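Local atomic coordinates of aldose-aldose oxidoreductase (Caulobacter crescentus, PDB entry 5A04), a protein that catalyses oxidation and reduction of aldose sugars, probably passing hydride from one to another through a bound NADP(H) cofactor. Residues G15-R20 / Y78-N83; P88-A93 / V100-P105. One frame throughout, in Å; residues are numbered along the deposited sequence.

Contact 1: G15-R20 / Y78-N83. With NDP (NADPH dihydro-nicotinamide-adenine-dinucleotide phosphate), chain G.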
loop_
_atom_site.group_PDB
_atom_site.type_symbol
_atom_site.label_atom_id
_atom_site.label_comp_id
_atom_site.label_asym_id
_atom_site.label_seq_id
_atom_site.Cartn_x
_atom_site.Cartn_y
_atom_site.Cartn_z
ATOM N N GLY A 15 16.215 5.869 -28.402
ATOM C CA GLY A 15 15.498 6.846 -27.606
ATOM C C GLY A 15 16.165 7.084 -26.269
ATOM O O GLY A 15 17.352 6.816 -26.112
ATOM N N TYR A 16 15.405 7.611 -25.308
ATOM C CA TYR A 16 15.959 7.978 -24.005
ATOM C C TYR A 16 16.637 6.818 -23.292
ATOM O O TYR A 16 17.788 6.917 -22.888
ATOM C CB TYR A 16 14.870 8.547 -23.102
ATOM C CG TYR A 16 15.378 8.811 -21.708
ATOM C CD1 TYR A 16 16.145 9.929 -21.440
ATOM C CD2 TYR A 16 15.116 7.924 -20.666
ATOM C CE1 TYR A 16 16.632 10.178 -20.166
ATOM C CE2 TYR A 16 15.597 8.165 -19.387
ATOM C CZ TYR A 16 16.350 9.294 -19.148
ATOM O OH TYR A 16 16.835 9.541 -17.877
ATOM N N TYR A 17 15.929 5.710 -23.117
ATOM C CA TYR A 17 16.508 4.631 -22.320
ATOM C C TYR A 17 17.738 4.048 -23.005
ATOM O O TYR A 17 18.771 3.799 -22.364
ATOM C CB TYR A 17 15.469 3.535 -22.060
ATOM C CG TYR A 17 15.898 2.552 -20.992
ATOM C CD1 TYR A 17 16.132 2.978 -19.690
ATOM C CD2 TYR A 17 16.049 1.202 -21.281
ATOM C CE1 TYR A 17 16.498 2.072 -18.696
ATOM C CE2 TYR A 17 16.424 0.290 -20.301
ATOM C CZ TYR A 17 16.651 0.740 -19.012
ATOM O OH TYR A 17 17.026 -0.156 -18.048
ATOM N N ALA A 18 17.634 3.858 -24.317
ATOM C CA ALA A 18 18.756 3.319 -25.088
ATOM C C ALA A 18 19.992 4.204 -24.964
ATOM O O ALA A 18 21.068 3.712 -24.648
ATOM C CB ALA A 18 18.384 3.173 -26.561
ATOM N N THR A 19 19.832 5.507 -25.200
ATOM C CA THR A 19 21.004 6.381 -25.345
ATOM C C THR A 19 21.519 6.960 -24.031
ATOM O O THR A 19 22.731 7.105 -23.849
ATOM C CB THR A 19 20.718 7.557 -26.324
ATOM O OG1 THR A 19 19.612 8.334 -25.858
ATOM C CG2 THR A 19 20.401 7.025 -27.716
ATOM N N ARG A 20 20.615 7.302 -23.121
ATOM C CA ARG A 20 21.006 7.901 -21.845
ATOM C C ARG A 20 21.370 6.866 -20.796
ATOM O O ARG A 20 22.249 7.104 -19.968
ATOM C CB ARG A 20 19.892 8.794 -21.294
ATOM C CG ARG A 20 19.920 10.231 -21.797
ATOM C CD ARG A 20 19.688 10.341 -23.297
ATOM N NE ARG A 20 19.434 11.729 -23.688
ATOM C CZ ARG A 20 19.247 12.134 -24.940
ATOM N NH1 ARG A 20 19.286 11.255 -25.933
ATOM N NH2 ARG A 20 19.021 13.417 -25.200
ATOM N N TYR A 78 18.896 -5.739 -28.925
ATOM C CA TYR A 78 18.204 -5.219 -27.752
ATOM C C TYR A 78 17.145 -4.251 -28.263
ATOM O O TYR A 78 17.459 -3.181 -28.777
ATOM C CB TYR A 78 19.211 -4.549 -26.801
ATOM C CG TYR A 78 18.721 -4.172 -25.410
ATOM C CD1 TYR A 78 17.367 -4.187 -25.080
ATOM C CD2 TYR A 78 19.634 -3.789 -24.425
ATOM C CE1 TYR A 78 16.938 -3.821 -23.812
ATOM C CE2 TYR A 78 19.217 -3.421 -23.152
ATOM C CZ TYR A 78 17.869 -3.443 -22.851
ATOM O OH TYR A 78 17.454 -3.082 -21.592
ATOM N N VAL A 79 15.886 -4.666 -28.156
ATOM C CA VAL A 79 14.759 -3.880 -28.632
ATOM C C VAL A 79 14.260 -2.903 -27.566
ATOM O O VAL A 79 13.771 -3.323 -26.511
ATOM C CB VAL A 79 13.605 -4.805 -29.058
ATOM C CG1 VAL A 79 12.400 -3.974 -29.505
ATOM C CG2 VAL A 79 14.076 -5.754 -30.171
ATOM N N ILE A 80 14.393 -1.604 -27.851
ATOM C CA ILE A 80 14.091 -0.550 -26.886
ATOM C C ILE A 80 13.176 0.487 -27.555
ATOM O O ILE A 80 13.437 1.698 -27.568
ATOM C CB ILE A 80 15.400 0.104 -26.334
ATOM C CG1 ILE A 80 16.445 -0.984 -26.036
ATOM C CG2 ILE A 80 15.111 0.915 -25.075
ATOM C CD1 ILE A 80 17.740 -0.489 -25.322
ATOM N N THR A 81 12.068 -0.018 -28.084
ATOM C CA THR A 81 11.083 0.785 -28.808
ATOM C C THR A 81 9.799 0.942 -27.997
ATOM O O THR A 81 9.661 0.311 -26.962
ATOM C CB THR A 81 10.732 0.103 -30.129
ATOM O OG1 THR A 81 10.104 -1.149 -29.823
ATOM C CG2 THR A 81 12.001 -0.152 -30.948
ATOM N N PRO A 82 8.837 1.763 -28.480
ATOM C CA PRO A 82 7.501 1.702 -27.867
ATOM C C PRO A 82 6.968 0.272 -27.809
ATOM O O PRO A 82 7.360 -0.583 -28.617
ATOM C CB PRO A 82 6.656 2.584 -28.789
ATOM C CG PRO A 82 7.655 3.606 -29.290
ATOM C CD PRO A 82 8.927 2.841 -29.487
ATOM N N ASN A 83 6.084 0.027 -26.849
ATOM C CA ASN A 83 5.664 -1.316 -26.483
ATOM C C ASN A 83 5.061 -2.095 -27.640
ATOM O O ASN A 83 5.346 -3.269 -27.806
ATOM C CB ASN A 83 4.659 -1.251 -25.331
ATOM C CG ASN A 83 5.220 -0.530 -24.125
ATOM O OD1 ASN A 83 6.437 -0.467 -23.948
ATOM N ND2 ASN A 83 4.338 0.009 -23.282
HETATM P PA NDP G . 11.663 6.984 -26.194
HETATM O O1A NDP G . 10.427 7.563 -26.790
HETATM O O2A NDP G . 12.572 7.878 -25.398
HETATM O O5B NDP G . 12.571 6.253 -27.355
HETATM C C5B NDP G . 11.748 5.419 -28.120
HETATM C C4B NDP G . 12.529 5.176 -29.420
HETATM O O4B NDP G . 11.952 4.103 -30.166
HETATM C C3B NDP G . 12.460 6.437 -30.313
HETATM O O3B NDP G . 13.466 7.344 -29.989
HETATM C C2B NDP G . 12.792 5.832 -31.682
HETATM O O2B NDP G . 14.070 5.620 -31.841
HETATM C C1B NDP G . 12.136 4.392 -31.538
HETATM N N9A NDP G . 10.857 4.288 -32.245
HETATM C C8A NDP G . 10.547 3.418 -33.286
HETATM N N7A NDP G . 9.292 3.579 -33.750
HETATM C C5A NDP G . 8.761 4.608 -32.968
HETATM C C6A NDP G . 7.499 5.231 -32.956
HETATM N N6A NDP G . 6.521 4.833 -33.841
HETATM N N1A NDP G . 7.206 6.238 -32.078
HETATM C C2A NDP G . 8.238 6.581 -31.220
HETATM N N3A NDP G . 9.473 6.080 -31.109
HETATM C C4A NDP G . 9.723 5.073 -32.018
HETATM O O3 NDP G . 11.016 5.799 -25.229
HETATM P PN NDP G . 11.963 5.243 -24.027
HETATM O O1N NDP G . 13.328 4.900 -24.467
HETATM O O2N NDP G . 11.625 5.849 -22.684
HETATM O O5D NDP G . 11.189 3.679 -23.805
HETATM C C5D NDP G . 11.390 2.805 -24.881
HETATM C C4D NDP G . 11.179 1.363 -24.339
HETATM O O4D NDP G . 12.067 1.168 -23.195
HETATM C C3D NDP G . 9.720 1.157 -23.784
HETATM O O3D NDP G . 9.299 -0.200 -24.018
HETATM C C2D NDP G . 9.876 1.377 -22.286
HETATM O O2D NDP G . 8.955 0.608 -21.531
HETATM C C1D NDP G . 11.315 0.794 -22.062
HETATM N N1N NDP G . 11.954 1.444 -20.915
HETATM C C2N NDP G . 12.499 0.675 -19.899
HETATM C C3N NDP G . 13.114 1.297 -18.850
HETATM C C7N NDP G . 13.687 0.491 -17.773
HETATM O O7N NDP G . 14.107 1.001 -16.718
HETATM N N7N NDP G . 13.774 -0.889 -17.935
HETATM C C4N NDP G . 13.223 2.779 -18.749
HETATM C C5N NDP G . 12.577 3.503 -19.854
HETATM C C6N NDP G . 11.997 2.855 -20.862
HETATM P P2B NDP G . 14.758 5.961 -33.384
HETATM O O1X NDP G . 13.844 5.152 -34.277
HETATM O O2X NDP G . 14.573 7.448 -33.408
HETATM O O3X NDP G . 16.185 5.444 -33.224
#
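The Tyr17 ring meets Ile80 and Tyr78 along its edge and the nicotinamide of NDP over one face. Ile80 CG2 lies in the ring plane, 3.9 Å from Tyr17 CD2, and Tyr78 OH, hydrogen-bonded to Glu103, comes near the same plane beside Tyr17 CE2. On the face, C3N of the cofactor stands 3.3 Å above the plane, over the ring centre. Tyr17 reaches this place because its CG is anti to the backbone N (chi1 -167°), which lays the ring against the nicotinamide. An aromatic residue suits the spot, since it offers a flat surface to the nicotinamide and an apolar rim to Ile80. The Tyr78 ring carries Ile80 CD1 over the centre of one face, and that same methyl rests 3.9 Å from Ala18 CB. A branched aliphatic chain thus serves both sides at once: CG2 at the Tyr17 edge, CD1 between Ala18 and the Tyr78 face.

No hydrogen bond joins the two segments directly; the cofactor bridges them. At the helix start, Tyr16 N gives a nearly straight bond (2.8 Å, 166°) to O2A of NDP, and Tyr17 N binds O1N. Gly15 CA approaches O5B of NDP to 3.0 Å, and a side chain there would run into the cofactor. From 78-83, Pro82 packs its ring carbons on the adenosine part, CG lying 3.6 Å from N3A of NDP. O3D of NDP lies 2.9 Å from Asn83 OD1, with Thr81 O also near it.

These features are those of a Rossmann dinucleotide site, Gly15 and Ala18 being consistent with the GxGxxA pattern of such folds. Strand 76-79 runs beside strand 7-12 in the parallel sheet, where Ile11 touches both Ala18 and Tyr78, while Ile22 of helix 16-22 packs on Tyr17 and Tyr78.

Contact 2: P88-A93 / V100-P105. With NDP (NADPH dihydro-nicotinamide-adenine-dinucleotide phosphate), chain G; BGC (beta-D-glucopyranose), chain H.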
loop_
_atom_site.group_PDB
_atom_site.type_symbol
_atom_site.label_atom_id
_atom_site.label_comp_id
_atom_site.label_asym_id
_atom_site.label_seq_id
_atom_site.Cartn_x
_atom_site.Cartn_y
_atom_site.Cartn_z
ATOM N N PRO A 88 7.088 -7.086 -33.347
ATOM C CA PRO A 88 7.640 -7.263 -34.697
ATOM C C PRO A 88 9.167 -7.167 -34.756
ATOM O O PRO A 88 9.776 -7.909 -35.512
ATOM C CB PRO A 88 6.985 -6.134 -35.509
ATOM C CG PRO A 88 6.455 -5.161 -34.494
ATOM C CD PRO A 88 6.106 -5.990 -33.299
ATOM N N PHE A 89 9.792 -6.315 -33.954
ATOM C CA PHE A 89 11.247 -6.258 -34.024
ATOM C C PHE A 89 11.902 -7.480 -33.386
ATOM O O PHE A 89 12.957 -7.919 -33.832
ATOM C CB PHE A 89 11.776 -4.969 -33.377
ATOM C CG PHE A 89 11.622 -3.760 -34.248
ATOM C CD1 PHE A 89 12.319 -3.664 -35.446
ATOM C CD2 PHE A 89 10.788 -2.724 -33.873
ATOM C CE1 PHE A 89 12.195 -2.547 -36.259
ATOM C CE2 PHE A 89 10.646 -1.596 -34.689
ATOM C CZ PHE A 89 11.360 -1.508 -35.878
ATOM N N THR A 90 11.274 -8.050 -32.358
ATOM C CA THR A 90 11.778 -9.283 -31.767
ATOM C C THR A 90 11.718 -10.421 -32.784
ATOM O O THR A 90 12.682 -11.165 -32.942
ATOM C CB THR A 90 10.986 -9.654 -30.497
ATOM O OG1 THR A 90 11.295 -8.685 -29.475
ATOM C CG2 THR A 90 11.359 -11.029 -30.003
ATOM N N GLU A 91 10.593 -10.539 -33.485
ATOM C CA GLU A 91 10.448 -11.594 -34.489
ATOM C C GLU A 91 11.461 -11.443 -35.624
ATOM O O GLU A 91 12.074 -12.422 -36.051
ATOM C CB GLU A 91 9.019 -11.591 -35.045
ATOM C CG GLU A 91 7.999 -12.031 -34.014
ATOM C CD GLU A 91 6.555 -11.782 -34.457
ATOM O OE1 GLU A 91 6.299 -10.880 -35.290
ATOM O OE2 GLU A 91 5.669 -12.468 -33.938
ATOM N N ARG A 92 11.639 -10.216 -36.097
ATOM C CA ARG A 92 12.609 -9.948 -37.155
ATOM C C ARG A 92 14.038 -10.238 -36.692
ATOM O O ARG A 92 14.835 -10.803 -37.441
ATOM C CB ARG A 92 12.473 -8.503 -37.636
ATOM C CG ARG A 92 11.207 -8.267 -38.467
ATOM C CD ARG A 92 10.999 -6.796 -38.734
ATOM N NE ARG A 92 11.985 -6.260 -39.671
ATOM C CZ ARG A 92 12.126 -4.963 -39.942
ATOM N NH1 ARG A 92 11.370 -4.065 -39.318
ATOM N NH2 ARG A 92 13.038 -4.558 -40.827
ATOM N N ALA A 93 14.352 -9.870 -35.457
ATOM C CA ALA A 93 15.667 -10.192 -34.895
ATOM C C ALA A 93 15.889 -11.705 -34.850
ATOM O O ALA A 93 16.948 -12.203 -35.235
ATOM C CB ALA A 93 15.807 -9.583 -33.490
ATOM N N VAL A 100 17.740 -12.204 -28.374
ATOM C CA VAL A 100 17.006 -10.955 -28.177
ATOM C C VAL A 100 16.901 -10.576 -26.705
ATOM O O VAL A 100 16.528 -11.395 -25.881
ATOM C CB VAL A 100 15.579 -11.052 -28.752
ATOM C CG1 VAL A 100 14.789 -9.777 -28.432
ATOM C CG2 VAL A 100 15.638 -11.274 -30.252
ATOM N N MET A 101 17.263 -9.333 -26.405
ATOM C CA MET A 101 16.888 -8.666 -25.169
ATOM C C MET A 101 15.743 -7.730 -25.526
ATOM O O MET A 101 15.866 -6.911 -26.433
ATOM C CB MET A 101 18.069 -7.882 -24.574
ATOM C CG MET A 101 17.749 -7.190 -23.269
ATOM S SD MET A 101 17.996 -8.263 -21.845
ATOM C CE MET A 101 19.794 -8.248 -21.752
ATOM N N CYS A 102 14.617 -7.862 -24.839
ATOM C CA CYS A 102 13.461 -7.018 -25.131
ATOM C C CYS A 102 13.052 -6.240 -23.882
ATOM O O CYS A 102 12.948 -6.812 -22.801
ATOM C CB CYS A 102 12.286 -7.870 -25.624
ATOM S SG CYS A 102 10.882 -6.858 -26.153
ATOM N N GLU A 103 12.819 -4.942 -24.021
ATOM C CA GLU A 103 12.409 -4.156 -22.864
ATOM C C GLU A 103 11.021 -4.554 -22.367
ATOM O O GLU A 103 10.238 -5.145 -23.097
ATOM C CB GLU A 103 12.439 -2.655 -23.186
ATOM C CG GLU A 103 13.693 -1.980 -22.630
ATOM C CD GLU A 103 13.932 -2.366 -21.191
ATOM O OE1 GLU A 103 12.981 -2.250 -20.386
ATOM O OE2 GLU A 103 15.051 -2.821 -20.865
ATOM N N LYS A 104 10.738 -4.236 -21.107
ATOM C CA LYS A 104 9.392 -4.363 -20.567
ATOM C C LYS A 104 8.535 -3.188 -21.011
ATOM O O LYS A 104 9.061 -2.156 -21.421
ATOM C CB LYS A 104 9.414 -4.452 -19.031
ATOM C CG LYS A 104 10.431 -3.537 -18.300
ATOM C CD LYS A 104 10.229 -2.031 -18.528
ATOM C CE LYS A 104 8.862 -1.523 -18.080
ATOM N NZ LYS A 104 8.708 -0.068 -18.403
ATOM N N PRO A 105 7.203 -3.346 -20.976
ATOM C CA PRO A 105 6.493 -4.620 -20.853
ATOM C C PRO A 105 6.776 -5.431 -22.119
ATOM O O PRO A 105 7.032 -4.827 -23.157
ATOM C CB PRO A 105 5.021 -4.187 -20.753
ATOM C CG PRO A 105 4.978 -2.920 -21.574
ATOM C CD PRO A 105 6.278 -2.220 -21.200
HETATM P PA NDP G . 11.663 6.984 -26.194
HETATM O O1A NDP G . 10.427 7.563 -26.790
HETATM O O2A NDP G . 12.572 7.878 -25.398
HETATM O O5B NDP G . 12.571 6.253 -27.355
HETATM C C5B NDP G . 11.748 5.419 -28.120
HETATM C C4B NDP G . 12.529 5.176 -29.420
HETATM O O4B NDP G . 11.952 4.103 -30.166
HETATM C C3B NDP G . 12.460 6.437 -30.313
HETATM O O3B NDP G . 13.466 7.344 -29.989
HETATM C C2B NDP G . 12.792 5.832 -31.682
HETATM O O2B NDP G . 14.070 5.620 -31.841
HETATM C C1B NDP G . 12.136 4.392 -31.538
HETATM N N9A NDP G . 10.857 4.288 -32.245
HETATM C C8A NDP G . 10.547 3.418 -33.286
HETATM N N7A NDP G . 9.292 3.579 -33.750
HETATM C C5A NDP G . 8.761 4.608 -32.968
HETATM C C6A NDP G . 7.499 5.231 -32.956
HETATM N N6A NDP G . 6.521 4.833 -33.841
HETATM N N1A NDP G . 7.206 6.238 -32.078
HETATM C C2A NDP G . 8.238 6.581 -31.220
HETATM N N3A NDP G . 9.473 6.080 -31.109
HETATM C C4A NDP G . 9.723 5.073 -32.018
HETATM O O3 NDP G . 11.016 5.799 -25.229
HETATM P PN NDP G . 11.963 5.243 -24.027
HETATM O O1N NDP G . 13.328 4.900 -24.467
HETATM O O2N NDP G . 11.625 5.849 -22.684
HETATM O O5D NDP G . 11.189 3.679 -23.805
HETATM C C5D NDP G . 11.390 2.805 -24.881
HETATM C C4D NDP G . 11.179 1.363 -24.339
HETATM O O4D NDP G . 12.067 1.168 -23.195
HETATM C C3D NDP G . 9.720 1.157 -23.784
HETATM O O3D NDP G . 9.299 -0.200 -24.018
HETATM C C2D NDP G . 9.876 1.377 -22.286
HETATM O O2D NDP G . 8.955 0.608 -21.531
HETATM C C1D NDP G . 11.315 0.794 -22.062
HETATM N N1N NDP G . 11.954 1.444 -20.915
HETATM C C2N NDP G . 12.499 0.675 -19.899
HETATM C C3N NDP G . 13.114 1.297 -18.850
HETATM C C7N NDP G . 13.687 0.491 -17.773
HETATM O O7N NDP G . 14.107 1.001 -16.718
HETATM N N7N NDP G . 13.774 -0.889 -17.935
HETATM C C4N NDP G . 13.223 2.779 -18.749
HETATM C C5N NDP G . 12.577 3.503 -19.854
HETATM C C6N NDP G . 11.997 2.855 -20.862
HETATM P P2B NDP G . 14.758 5.961 -33.384
HETATM O O1X NDP G . 13.844 5.152 -34.277
HETATM O O2X NDP G . 14.573 7.448 -33.408
HETATM O O3X NDP G . 16.185 5.444 -33.224
HETATM C C2 BGC H . 9.528 3.254 -17.379
HETATM C C3 BGC H . 9.843 4.754 -17.293
HETATM C C4 BGC H . 10.128 5.142 -15.872
HETATM C C5 BGC H . 11.183 4.239 -15.254
HETATM C C6 BGC H . 11.276 4.530 -13.733
HETATM C C1 BGC H . 10.678 2.563 -16.795
HETATM O O1 BGC H . 10.530 1.153 -16.962
HETATM O O2 BGC H . 9.335 2.902 -18.743
HETATM O O3 BGC H . 8.710 5.447 -17.791
HETATM O O4 BGC H . 10.564 6.492 -15.829
HETATM O O5 BGC H . 10.832 2.882 -15.409
HETATM O O6 BGC H . 12.391 3.837 -13.157
#
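Val100 turns its two methyls to different residues of helix 88-93: CG2 meets Ala93 CB at 3.7 Å, and CG1 lies beside Thr90, whose side chain crosses that of Val100 obliquely. With Val100 CG1 anti to the backbone N (chi1 175°), the methyls straddle the helix positions Thr90 and Ala93. The small alanine suits a place this near the strand's methyl. Thr90 OG1 also lies 3.8 Å from Cys102 SG; its polar need is met by His86 O one turn back, so the hydroxyl can sit in an apolar interface. The helix and strand 100-102 run antiparallel, axes 9.3 Å apart at 172°, as in a beta-alpha-beta unit.

Residues 103-105 meet the ligands. Glu103 OE1 accepts a nearly straight bond from the carboxamide N7N of NDP (2.9 Å, 174°), and Lys104 N also hydrogen-bonds to this oxygen, from above the carboxylate plane; Glu103 OE2 is hydrogen-bonded to Tyr78 OH. An alanine in place of Glu103 would probably leave N7N and Tyr78 OH without this shared partner and the carboxamide freer to turn. Lys104 bends its long chain so that NZ reaches O1 of the glucose at 2.6 Å and O2D of NDP at 3.2 Å, while its carbonyl O accepts from O2D. One residue thus grips cofactor and sugar together, consistent with holding the glucose beside the nicotinamide for hydride transfer.

In the fold
Contacts 1 and 2 are successive parts of one Rossmann fold, their centres 11 Å apart, and they join through neighbouring parallel strands: Val79 N lies 2.8 Å from Met101 O, a probable hydrogen bond. Tyr78 OH and Glu103 OE2 stand 2.5 Å apart, again probably bonded, which ties the tyrosine beneath Ile80 to the carboxylate that holds the carboxamide. Farther on, Asn83 OD1 packs on Pro105 CD at 3.3 Å. NDP spans both: contact 1 takes its diphosphate and one nicotinamide face, contact 2 its carboxamide and ribose hydroxyl. Glucose is bound by Lys104 of contact 2, with the Tyr17 side chain of contact 1 about 6 Å from it.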